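Local coordinates for putative capsular polysaccharide biosynthesis protein (Streptococcus pneumoniae serotype 4, PDB 6EWJ) that probably acts as a pyridoxal 5'-phosphate-dependent sugar aminotransferase in pneumococcal teichoic acid biosynthesis, at residues I12-P17 and T382-T387; S183-Q188 and E312-S317; I125-K130 and R155-A160. One frame throughout, in Å; residues are numbered along the deposited sequence.

Interaction 1 (I12-P17 and T382-T387)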
loop_
_atom_site.group_PDB
_atom_site.type_symbol
_atom_site.label_atom_id
_atom_site.label_comp_id
_atom_site.label_asym_id
_atom_site.label_seq_id
_atom_site.Cartn_x
_atom_site.Cartn_y
_atom_site.Cartn_z
ATOM N N ILE A 12 28.157 -10.011 12.738
ATOM C CA ILE A 12 27.548 -8.646 12.997
ATOM C C ILE A 12 26.599 -8.340 11.856
ATOM O O ILE A 12 27.047 -8.237 10.697
ATOM C CB ILE A 12 28.620 -7.533 13.107
ATOM C CG1 ILE A 12 29.581 -7.853 14.256
ATOM C CG2 ILE A 12 27.962 -6.162 13.320
ATOM C CD1 ILE A 12 30.922 -7.141 14.184
ATOM N N PRO A 13 25.306 -8.155 12.163
ATOM C CA PRO A 13 24.371 -7.877 11.085
ATOM C C PRO A 13 24.419 -6.409 10.650
ATOM O O PRO A 13 24.781 -5.543 11.414
ATOM C CB PRO A 13 22.997 -8.228 11.701
ATOM C CG PRO A 13 23.184 -7.914 13.131
ATOM C CD PRO A 13 24.611 -8.298 13.448
ATOM N N PHE A 14 23.956 -6.137 9.447
ATOM C CA PHE A 14 23.914 -4.780 8.946
ATOM C C PHE A 14 22.836 -3.846 9.538
ATOM O O PHE A 14 23.103 -2.658 9.734
ATOM C CB PHE A 14 23.794 -4.784 7.434
ATOM C CG PHE A 14 24.004 -3.435 6.861
ATOM C CD1 PHE A 14 25.299 -2.920 6.731
ATOM C CD2 PHE A 14 22.924 -2.663 6.485
ATOM C CE1 PHE A 14 25.495 -1.664 6.226
ATOM C CE2 PHE A 14 23.114 -1.397 5.993
ATOM C CZ PHE A 14 24.408 -0.893 5.864
ATOM N N SER A 15 21.619 -4.343 9.755
ATOM C CA SER A 15 20.499 -3.501 10.152
ATOM C C SER A 15 19.343 -4.280 10.833
ATOM O O SER A 15 18.257 -4.287 10.321
ATOM C CB SER A 15 19.975 -2.741 8.935
ATOM O OG SER A 15 19.625 -3.651 7.897
ATOM N N PRO A 16 19.617 -4.943 11.968
ATOM C CA PRO A 16 18.555 -5.654 12.691
ATOM C C PRO A 16 17.659 -4.650 13.351
ATOM O O PRO A 16 18.112 -3.549 13.637
ATOM C CB PRO A 16 19.319 -6.458 13.752
ATOM C CG PRO A 16 20.516 -5.596 14.056
ATOM C CD PRO A 16 20.865 -4.893 12.747
ATOM N N PRO A 17 16.394 -5.025 13.611
ATOM C CA PRO A 17 15.477 -4.110 14.235
ATOM C C PRO A 17 15.748 -3.987 15.735
ATOM O O PRO A 17 16.214 -4.941 16.362
ATOM C CB PRO A 17 14.116 -4.781 13.965
ATOM C CG PRO A 17 14.411 -6.227 14.046
ATOM C CD PRO A 17 15.783 -6.357 13.407
ATOM N N THR A 382 29.384 0.716 2.890
ATOM C CA THR A 382 28.626 1.092 4.033
ATOM C C THR A 382 28.844 0.071 5.136
ATOM O O THR A 382 28.603 -1.123 4.945
ATOM C CB THR A 382 27.131 1.202 3.713
ATOM O OG1 THR A 382 26.970 1.873 2.480
ATOM C CG2 THR A 382 26.394 1.968 4.766
ATOM N N LEU A 383 29.294 0.556 6.291
ATOM C CA LEU A 383 29.452 -0.270 7.489
ATOM C C LEU A 383 28.209 -0.218 8.324
ATOM O O LEU A 383 27.475 0.759 8.215
ATOM C CB LEU A 383 30.608 0.244 8.350
ATOM C CG LEU A 383 31.967 0.387 7.649
ATOM C CD1 LEU A 383 32.991 0.914 8.639
ATOM C CD2 LEU A 383 32.423 -0.920 7.041
ATOM N N PRO A 384 27.982 -1.252 9.166
ATOM C CA PRO A 384 26.807 -1.322 9.983
ATOM C C PRO A 384 26.699 -0.098 10.926
ATOM O O PRO A 384 27.719 0.357 11.474
ATOM C CB PRO A 384 27.037 -2.597 10.800
ATOM C CG PRO A 384 27.812 -3.460 9.906
ATOM C CD PRO A 384 28.794 -2.476 9.310
ATOM N N LEU A 385 25.500 0.454 11.017
ATOM C CA LEU A 385 25.200 1.570 11.947
ATOM C C LEU A 385 23.765 1.407 12.425
ATOM O O LEU A 385 22.814 1.752 11.719
ATOM C CB LEU A 385 25.384 2.927 11.282
ATOM C CG LEU A 385 25.191 4.181 12.160
ATOM C CD1 LEU A 385 26.064 4.165 13.385
ATOM C CD2 LEU A 385 25.432 5.448 11.356
ATOM N N HIS A 386 23.639 0.843 13.624
ATOM C CA HIS A 386 22.367 0.605 14.241
ATOM C C HIS A 386 22.618 0.439 15.735
ATOM O O HIS A 386 23.766 0.273 16.186
ATOM C CB HIS A 386 21.738 -0.668 13.664
ATOM C CG HIS A 386 22.622 -1.877 13.737
ATOM N ND1 HIS A 386 22.731 -2.663 14.865
ATOM C CD2 HIS A 386 23.431 -2.447 12.812
ATOM C CE1 HIS A 386 23.555 -3.670 14.626
ATOM N NE2 HIS A 386 24.006 -3.551 13.388
ATOM N N THR A 387 21.519 0.404 16.483
ATOM C CA THR A 387 21.598 0.537 17.947
ATOM C C THR A 387 21.764 -0.783 18.695
ATOM O O THR A 387 21.761 -0.786 19.905
ATOM C CB THR A 387 20.358 1.278 18.446
ATOM O OG1 THR A 387 19.187 0.718 17.831
ATOM C CG2 THR A 387 20.477 2.741 18.056
HETATM O O HOH W 1 23.487 -0.068 9.224
#

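Interaction 2 (S183-Q188 and E312-S317). Unlike the reference sequence in segment 183-188: T184 (reference Ile).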
loop_
_atom_site.group_PDB
_atom_site.type_symbol
_atom_site.label_atom_id
_atom_site.label_comp_id
_atom_site.label_asym_id
_atom_site.label_seq_id
_atom_site.Cartn_x
_atom_site.Cartn_y
_atom_site.Cartn_z
ATOM N N SER A 183 17.157 14.531 11.417
ATOM C CA SER A 183 18.291 15.301 10.953
ATOM C C SER A 183 17.928 16.789 11.004
ATOM O O SER A 183 16.754 17.139 10.968
ATOM C CB SER A 183 18.671 14.913 9.515
ATOM O OG SER A 183 19.025 13.533 9.443
ATOM N N THR A 184 18.939 17.643 11.094
ATOM C CA THR A 184 18.752 19.100 11.016
ATOM C C THR A 184 19.718 19.782 10.026
ATOM O O THR A 184 20.790 19.287 9.736
ATOM C CB THR A 184 18.944 19.785 12.372
ATOM O OG1 THR A 184 20.290 19.580 12.755
ATOM C CG2 THR A 184 17.986 19.221 13.425
ATOM N N TYR A 185 19.245 20.903 9.485
ATOM C CA TYR A 185 19.949 21.782 8.560
ATOM C C TYR A 185 19.752 23.184 9.092
ATOM O O TYR A 185 18.629 23.688 9.135
ATOM C CB TYR A 185 19.325 21.693 7.177
ATOM C CG TYR A 185 19.839 22.662 6.174
ATOM C CD1 TYR A 185 21.040 22.450 5.587
ATOM C CD2 TYR A 185 19.083 23.743 5.753
ATOM C CE1 TYR A 185 21.568 23.359 4.679
ATOM C CE2 TYR A 185 19.577 24.660 4.836
ATOM C CZ TYR A 185 20.842 24.459 4.308
ATOM O OH TYR A 185 21.357 25.296 3.368
ATOM N N LYS A 186 20.855 23.815 9.497
ATOM C CA LYS A 186 20.853 25.137 10.105
ATOM C C LYS A 186 19.905 25.153 11.288
ATOM O O LYS A 186 19.142 26.088 11.463
ATOM C CB LYS A 186 20.530 26.205 9.065
ATOM C CG LYS A 186 21.640 26.278 8.002
ATOM C CD LYS A 186 21.423 27.356 6.963
ATOM C CE LYS A 186 22.639 27.447 6.057
ATOM N NZ LYS A 186 23.059 28.835 5.897
ATOM N N GLY A 187 19.949 24.076 12.082
ATOM C CA GLY A 187 19.105 23.951 13.253
ATOM C C GLY A 187 17.649 23.577 13.026
ATOM O O GLY A 187 16.914 23.445 14.026
ATOM N N GLN A 188 17.208 23.432 11.770
ATOM C CA GLN A 188 15.793 23.148 11.505
ATOM C C GLN A 188 15.620 21.673 11.144
ATOM O O GLN A 188 16.435 21.139 10.388
ATOM C CB GLN A 188 15.255 23.978 10.361
ATOM C CG GLN A 188 15.556 25.465 10.316
ATOM C CD GLN A 188 15.479 25.981 8.877
ATOM O OE1 GLN A 188 14.497 26.592 8.495
ATOM N NE2 GLN A 188 16.532 25.709 8.059
ATOM N N GLU A 312 29.114 22.208 9.416
ATOM C CA GLU A 312 28.732 23.577 9.708
ATOM C C GLU A 312 27.228 23.808 9.646
ATOM O O GLU A 312 26.653 24.499 10.505
ATOM C CB GLU A 312 29.464 24.446 8.687
ATOM C CG GLU A 312 29.439 25.933 8.920
ATOM C CD GLU A 312 30.509 26.625 8.135
ATOM O OE1 GLU A 312 30.215 27.148 7.040
ATOM O OE2 GLU A 312 31.662 26.646 8.622
ATOM N N THR A 313 26.580 23.165 8.663
ATOM C CA THR A 313 25.118 23.277 8.459
ATOM C C THR A 313 24.270 22.085 8.896
ATOM O O THR A 313 23.071 22.255 9.127
ATOM C CB THR A 313 24.772 23.578 6.993
ATOM O OG1 THR A 313 25.248 22.519 6.150
ATOM C CG2 THR A 313 25.372 24.886 6.564
ATOM N N VAL A 314 24.847 20.886 9.016
ATOM C CA VAL A 314 24.066 19.683 9.213
ATOM C C VAL A 314 24.424 18.976 10.508
ATOM O O VAL A 314 25.612 18.787 10.813
ATOM C CB VAL A 314 24.266 18.681 8.035
ATOM C CG1 VAL A 314 23.593 17.294 8.294
ATOM C CG2 VAL A 314 23.757 19.314 6.765
ATOM N N GLU A 315 23.397 18.553 11.229
ATOM C CA GLU A 315 23.514 17.473 12.202
ATOM C C GLU A 315 22.677 16.300 11.666
ATOM O O GLU A 315 21.425 16.312 11.708
ATOM C CB GLU A 315 23.011 17.909 13.584
ATOM C CG GLU A 315 22.947 16.815 14.668
ATOM C CD GLU A 315 24.243 16.536 15.383
ATOM O OE1 GLU A 315 25.294 17.078 15.027
ATOM O OE2 GLU A 315 24.232 15.711 16.314
ATOM N N SER A 316 23.375 15.275 11.194
ATOM C CA SER A 316 22.723 14.095 10.619
ATOM C C SER A 316 22.091 13.231 11.678
ATOM O O SER A 316 22.584 13.164 12.785
ATOM C CB SER A 316 23.760 13.261 9.815
ATOM O OG SER A 316 23.201 12.027 9.350
ATOM N N SER A 317 20.974 12.576 11.322
ATOM C CA SER A 317 20.367 11.510 12.160
ATOM C C SER A 317 21.208 10.246 12.238
ATOM O O SER A 317 20.907 9.372 13.022
ATOM C CB SER A 317 18.944 11.161 11.671
ATOM O OG SER A 317 18.973 10.832 10.283
HETATM O O HOH W 2 21.753 21.656 11.601
#

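Interaction 3 (I125-K130 and R155-A160)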
loop_
_atom_site.group_PDB
_atom_site.type_symbol
_atom_site.label_atom_id
_atom_site.label_comp_id
_atom_site.label_asym_id
_atom_site.label_seq_id
_atom_site.Cartn_x
_atom_site.Cartn_y
_atom_site.Cartn_z
ATOM N N ILE A 125 17.309 22.078 -15.723
ATOM C CA ILE A 125 15.971 22.694 -15.630
ATOM C C ILE A 125 15.446 23.158 -16.997
ATOM O O ILE A 125 16.143 23.807 -17.760
ATOM C CB ILE A 125 15.946 23.847 -14.569
ATOM C CG1 ILE A 125 15.977 23.239 -13.174
ATOM C CG2 ILE A 125 14.725 24.746 -14.714
ATOM C CD1 ILE A 125 16.254 24.211 -12.048
ATOM N N THR A 126 14.176 22.821 -17.272
ATOM C CA THR A 126 13.480 23.241 -18.495
ATOM C C THR A 126 12.084 23.770 -18.147
ATOM O O THR A 126 11.696 23.833 -16.972
ATOM C CB THR A 126 13.314 22.074 -19.507
ATOM O OG1 THR A 126 12.317 21.153 -19.035
ATOM C CG2 THR A 126 14.642 21.339 -19.746
ATOM N N GLU A 127 11.349 24.156 -19.191
ATOM C CA GLU A 127 9.965 24.597 -19.058
ATOM C C GLU A 127 9.036 23.490 -18.565
ATOM O O GLU A 127 7.977 23.775 -18.020
ATOM C CB GLU A 127 9.465 25.174 -20.372
ATOM C CG GLU A 127 10.313 26.343 -20.842
ATOM C CD GLU A 127 9.561 27.545 -21.399
ATOM O OE1 GLU A 127 8.344 27.709 -21.121
ATOM O OE2 GLU A 127 10.215 28.364 -22.098
ATOM N N LYS A 128 9.445 22.238 -18.709
ATOM C CA LYS A 128 8.673 21.106 -18.182
ATOM C C LYS A 128 8.958 20.719 -16.691
ATOM O O LYS A 128 8.228 19.904 -16.122
ATOM C CB LYS A 128 8.912 19.872 -19.071
ATOM C CG LYS A 128 8.721 20.074 -20.583
ATOM C CD LYS A 128 8.817 18.746 -21.315
ATOM C CE LYS A 128 8.032 18.750 -22.614
ATOM N NZ LYS A 128 8.418 17.597 -23.481
ATOM N N THR A 129 10.035 21.245 -16.095
ATOM C CA THR A 129 10.441 20.828 -14.764
ATOM C C THR A 129 9.399 21.302 -13.763
ATOM O O THR A 129 9.086 22.502 -13.710
ATOM C CB THR A 129 11.823 21.374 -14.342
ATOM O OG1 THR A 129 12.767 21.202 -15.397
ATOM C CG2 THR A 129 12.334 20.615 -13.101
ATOM N N LYS A 130 8.838 20.344 -13.014
ATOM C CA LYS A 130 7.893 20.621 -11.928
ATOM C C LYS A 130 8.429 20.401 -10.524
ATOM O O LYS A 130 7.989 21.082 -9.572
ATOM C CB LYS A 130 6.624 19.769 -12.066
ATOM C CG LYS A 130 5.827 19.960 -13.341
ATOM C CD LYS A 130 5.501 21.413 -13.645
ATOM C CE LYS A 130 4.535 21.507 -14.814
ATOM N NZ LYS A 130 4.172 22.903 -15.054
ATOM N N ARG A 155 12.793 30.688 -12.068
ATOM C CA ARG A 155 11.349 30.868 -11.954
ATOM C C ARG A 155 10.632 31.145 -13.301
ATOM O O ARG A 155 9.529 30.627 -13.524
ATOM C CB ARG A 155 11.016 31.918 -10.875
ATOM C CG ARG A 155 9.588 32.501 -10.933
ATOM C CD ARG A 155 8.790 32.510 -9.610
ATOM N NE ARG A 155 9.480 32.679 -8.335
ATOM C CZ ARG A 155 8.831 32.570 -7.181
ATOM N NH1 ARG A 155 7.531 32.260 -7.171
ATOM N NH2 ARG A 155 9.466 32.752 -6.043
ATOM N N ASP A 156 11.262 31.919 -14.191
ATOM C CA ASP A 156 10.674 32.243 -15.504
ATOM C C ASP A 156 10.519 31.054 -16.473
ATOM O O ASP A 156 9.744 31.150 -17.430
ATOM C CB ASP A 156 11.450 33.370 -16.190
ATOM C CG ASP A 156 11.370 34.693 -15.435
ATOM O OD1 ASP A 156 10.526 34.837 -14.519
ATOM O OD2 ASP A 156 12.163 35.607 -15.772
ATOM N N PHE A 157 11.243 29.954 -16.240
ATOM C CA PHE A 157 11.011 28.704 -16.980
ATOM C C PHE A 157 9.689 28.023 -16.572
ATOM O O PHE A 157 9.173 27.201 -17.316
ATOM C CB PHE A 157 12.164 27.706 -16.773
ATOM C CG PHE A 157 13.385 27.974 -17.616
ATOM C CD1 PHE A 157 14.109 29.157 -17.483
ATOM C CD2 PHE A 157 13.839 27.019 -18.535
ATOM C CE1 PHE A 157 15.239 29.392 -18.268
ATOM C CE2 PHE A 157 14.974 27.237 -19.300
ATOM C CZ PHE A 157 15.672 28.423 -19.169
ATOM N N PHE A 158 9.154 28.340 -15.396
ATOM C CA PHE A 158 8.015 27.602 -14.852
ATOM C C PHE A 158 6.688 28.051 -15.441
ATOM O O PHE A 158 6.444 29.236 -15.590
ATOM C CB PHE A 158 7.961 27.759 -13.333
ATOM C CG PHE A 158 7.037 26.804 -12.670
ATOM C CD1 PHE A 158 7.432 25.483 -12.453
ATOM C CD2 PHE A 158 5.768 27.203 -12.256
ATOM C CE1 PHE A 158 6.584 24.587 -11.835
ATOM C CE2 PHE A 158 4.921 26.302 -11.632
ATOM C CZ PHE A 158 5.329 24.999 -11.422
ATOM N N THR A 159 5.825 27.084 -15.736
ATOM C CA THR A 159 4.460 27.353 -16.172
ATOM C C THR A 159 3.578 26.387 -15.407
ATOM O O THR A 159 3.564 25.198 -15.704
ATOM C CB THR A 159 4.274 27.181 -17.689
ATOM O OG1 THR A 159 4.931 28.257 -18.372
ATOM C CG2 THR A 159 2.783 27.190 -18.083
ATOM N N ALA A 160 2.853 26.912 -14.428
ATOM C CA ALA A 160 1.944 26.111 -13.630
ATOM C C ALA A 160 0.891 25.401 -14.516
ATOM O O ALA A 160 0.415 25.980 -15.482
ATOM C CB ALA A 160 1.275 26.990 -12.583
HETATM O O HOH W 3 6.953 24.253 -15.470
#

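Interaction 1 (I12-P17 and T382-T387)
The irregular chain of I12-P17 lies across T382-T387, which begins on strand 380-383, and the backbones come nearest at F14 and P384, with CA atoms 4.6 Å apart. H386 carries most of the polar contact. Its CG sits between the backbone N and the carbonyl carbon, the crowded position (chi1 54°), which raises the imidazole toward the other segment. NE2 donates to P13 O over 2.9 Å; at 141° on the hydrogen the bond is bent, and the donor stands above the carbonyl plane. At the ring edge, CD2 comes within 3.1 Å of F14 O, so two successive carbonyls line this edge. P16 meets a face instead: its CD lies 3.4 Å from the ring centroid, almost straight above, a CH-pi contact that, with the NE2 bond, would restrict rotation of the imidazole; ND1 has a weak bond to K388 N. Water 1 closes the backbone gap between F14 and L385, giving a proton to F14 O (2.7 Å) and taking one from L385 N (2.7 Å). The same water lies above one face of the F14 ring, near its rim. With CG anti to its backbone N (chi1 -169°), F14 brings its ring back beside T382 and P384: CE1 meets T382 O at 3.4 Å by its edge, and CZ touches T382 CG2. F14 also touches N348 and H350, and T382, whose hydroxyl bonds E380 and H350, lies about 8 Å, side chain to side chain, from Y351, a residue seen to bind pyridoxal 5'-phosphate. Strand 380-383 pairs with 321-325, whose I322 touches T382. I12, backbone-bonded to G344 and A346, packs on helix 391-409, and L383 and L385 touch helix 268-299, so the modelled start meets the small C-terminal sheet and these helices.

Interaction 2 (S183-Q188 and E312-S317)
Four backbone N-H groups and one serine hydroxyl bind T313-S317 to S183-K186. T184 and E315 form an antiparallel hydrogen-bonded pair: T184 N reaches E315 O at 2.9 Å, nearly straight at 167°, whereas E315 N to T184 O is longer (3.1 Å) and approaches from above the carbonyl plane. K186 N to T313 O, at 2.7 Å and 168°, extends the ladder into the turn. At the other end S183 OG accepts twice, from S317 N at 2.9 Å and from S317 OG at 2.8 Å, and bonds G139 O as a third partner. The side chains of T184 and E315 run side by side, T184 OG1 against E315 CB. On the opposite face the Y185 ring presents its edge to V314 CG2, while K186 CG lies over the centre of one face of the ring. Water 2 joins T184 OG1, G187 N and T313 O. Farther out, Y185 OH bonds the backbone N of D145, K186 NZ salt-bridges its carboxylate, and E315 pairs with R318. A type I' turn from Y185 to Q188 links strands 184-185 and 188-189 into a tight beta-hairpin, to which 314-315 adds a third antiparallel strand.

Interaction 3 (I125-K130 and R155-A160)
Two consecutive phenylalanines of 155-160 turn their ring edges to the backbone of 125-130. F157 meets the T126-T129 turn: its CD2 lies 3.7 Å from T126 C, with that carbon and E127 N near the ring plane. F158, with CG anti to its own N (chi1 -167°), points its CD1 edge at T129 O (3.6 Å). K130 crosses this second ring at about a right angle. Bent at chi2, its chain brings CD 3.8 Å from F158 CE1 and NZ 4.7 Å from the ring centroid, 26° off the normal, an off-centre cation-pi contact. NZ also sits 2.5 Å from T159 O, at an angle too poor for a hydrogen bond; beyond the segments it bonds weakly to Q165 OE1. Water 3 makes four bonds, accepting from K130 NZ and T159 N and donating to E127 O and, the longest, T129 O (3.3 Å). F157 O, buried without a polar partner, accepts a CA-H...O contact, 3.2 Å from E127 CA. T126 OG1 accepts from K128 N in an ST turn and bonds E82. Strand 129-132 runs between parallel strands 82-86 and 172-177; 155-160 lies in the loop between helices 144-153 and 163-168, within the crossover from 129-132 to 172-177.

In the fold
Interaction 1 closes a loop of 364 intervening residues, and interactions 2 and 3 are both nested inside it, interaction 3 closing before interaction 2 opens. Interactions 1 and 2 come closest, about 6 Å between nearest atoms and 23 Å between centres, without touching. Both lie near the cofactor site, where no cofactor is bound in this chain: the side chains of S15 and S317 each lie about 8 Å from that of K205, the predicted pyridoxal phosphate lysine, and that of S317 about 6 Å from H179, seen to bind the cofactor. Interaction 3 is away from these sites, its centre 41 Å from that of interaction 1, on the opposite side of the chain's centre.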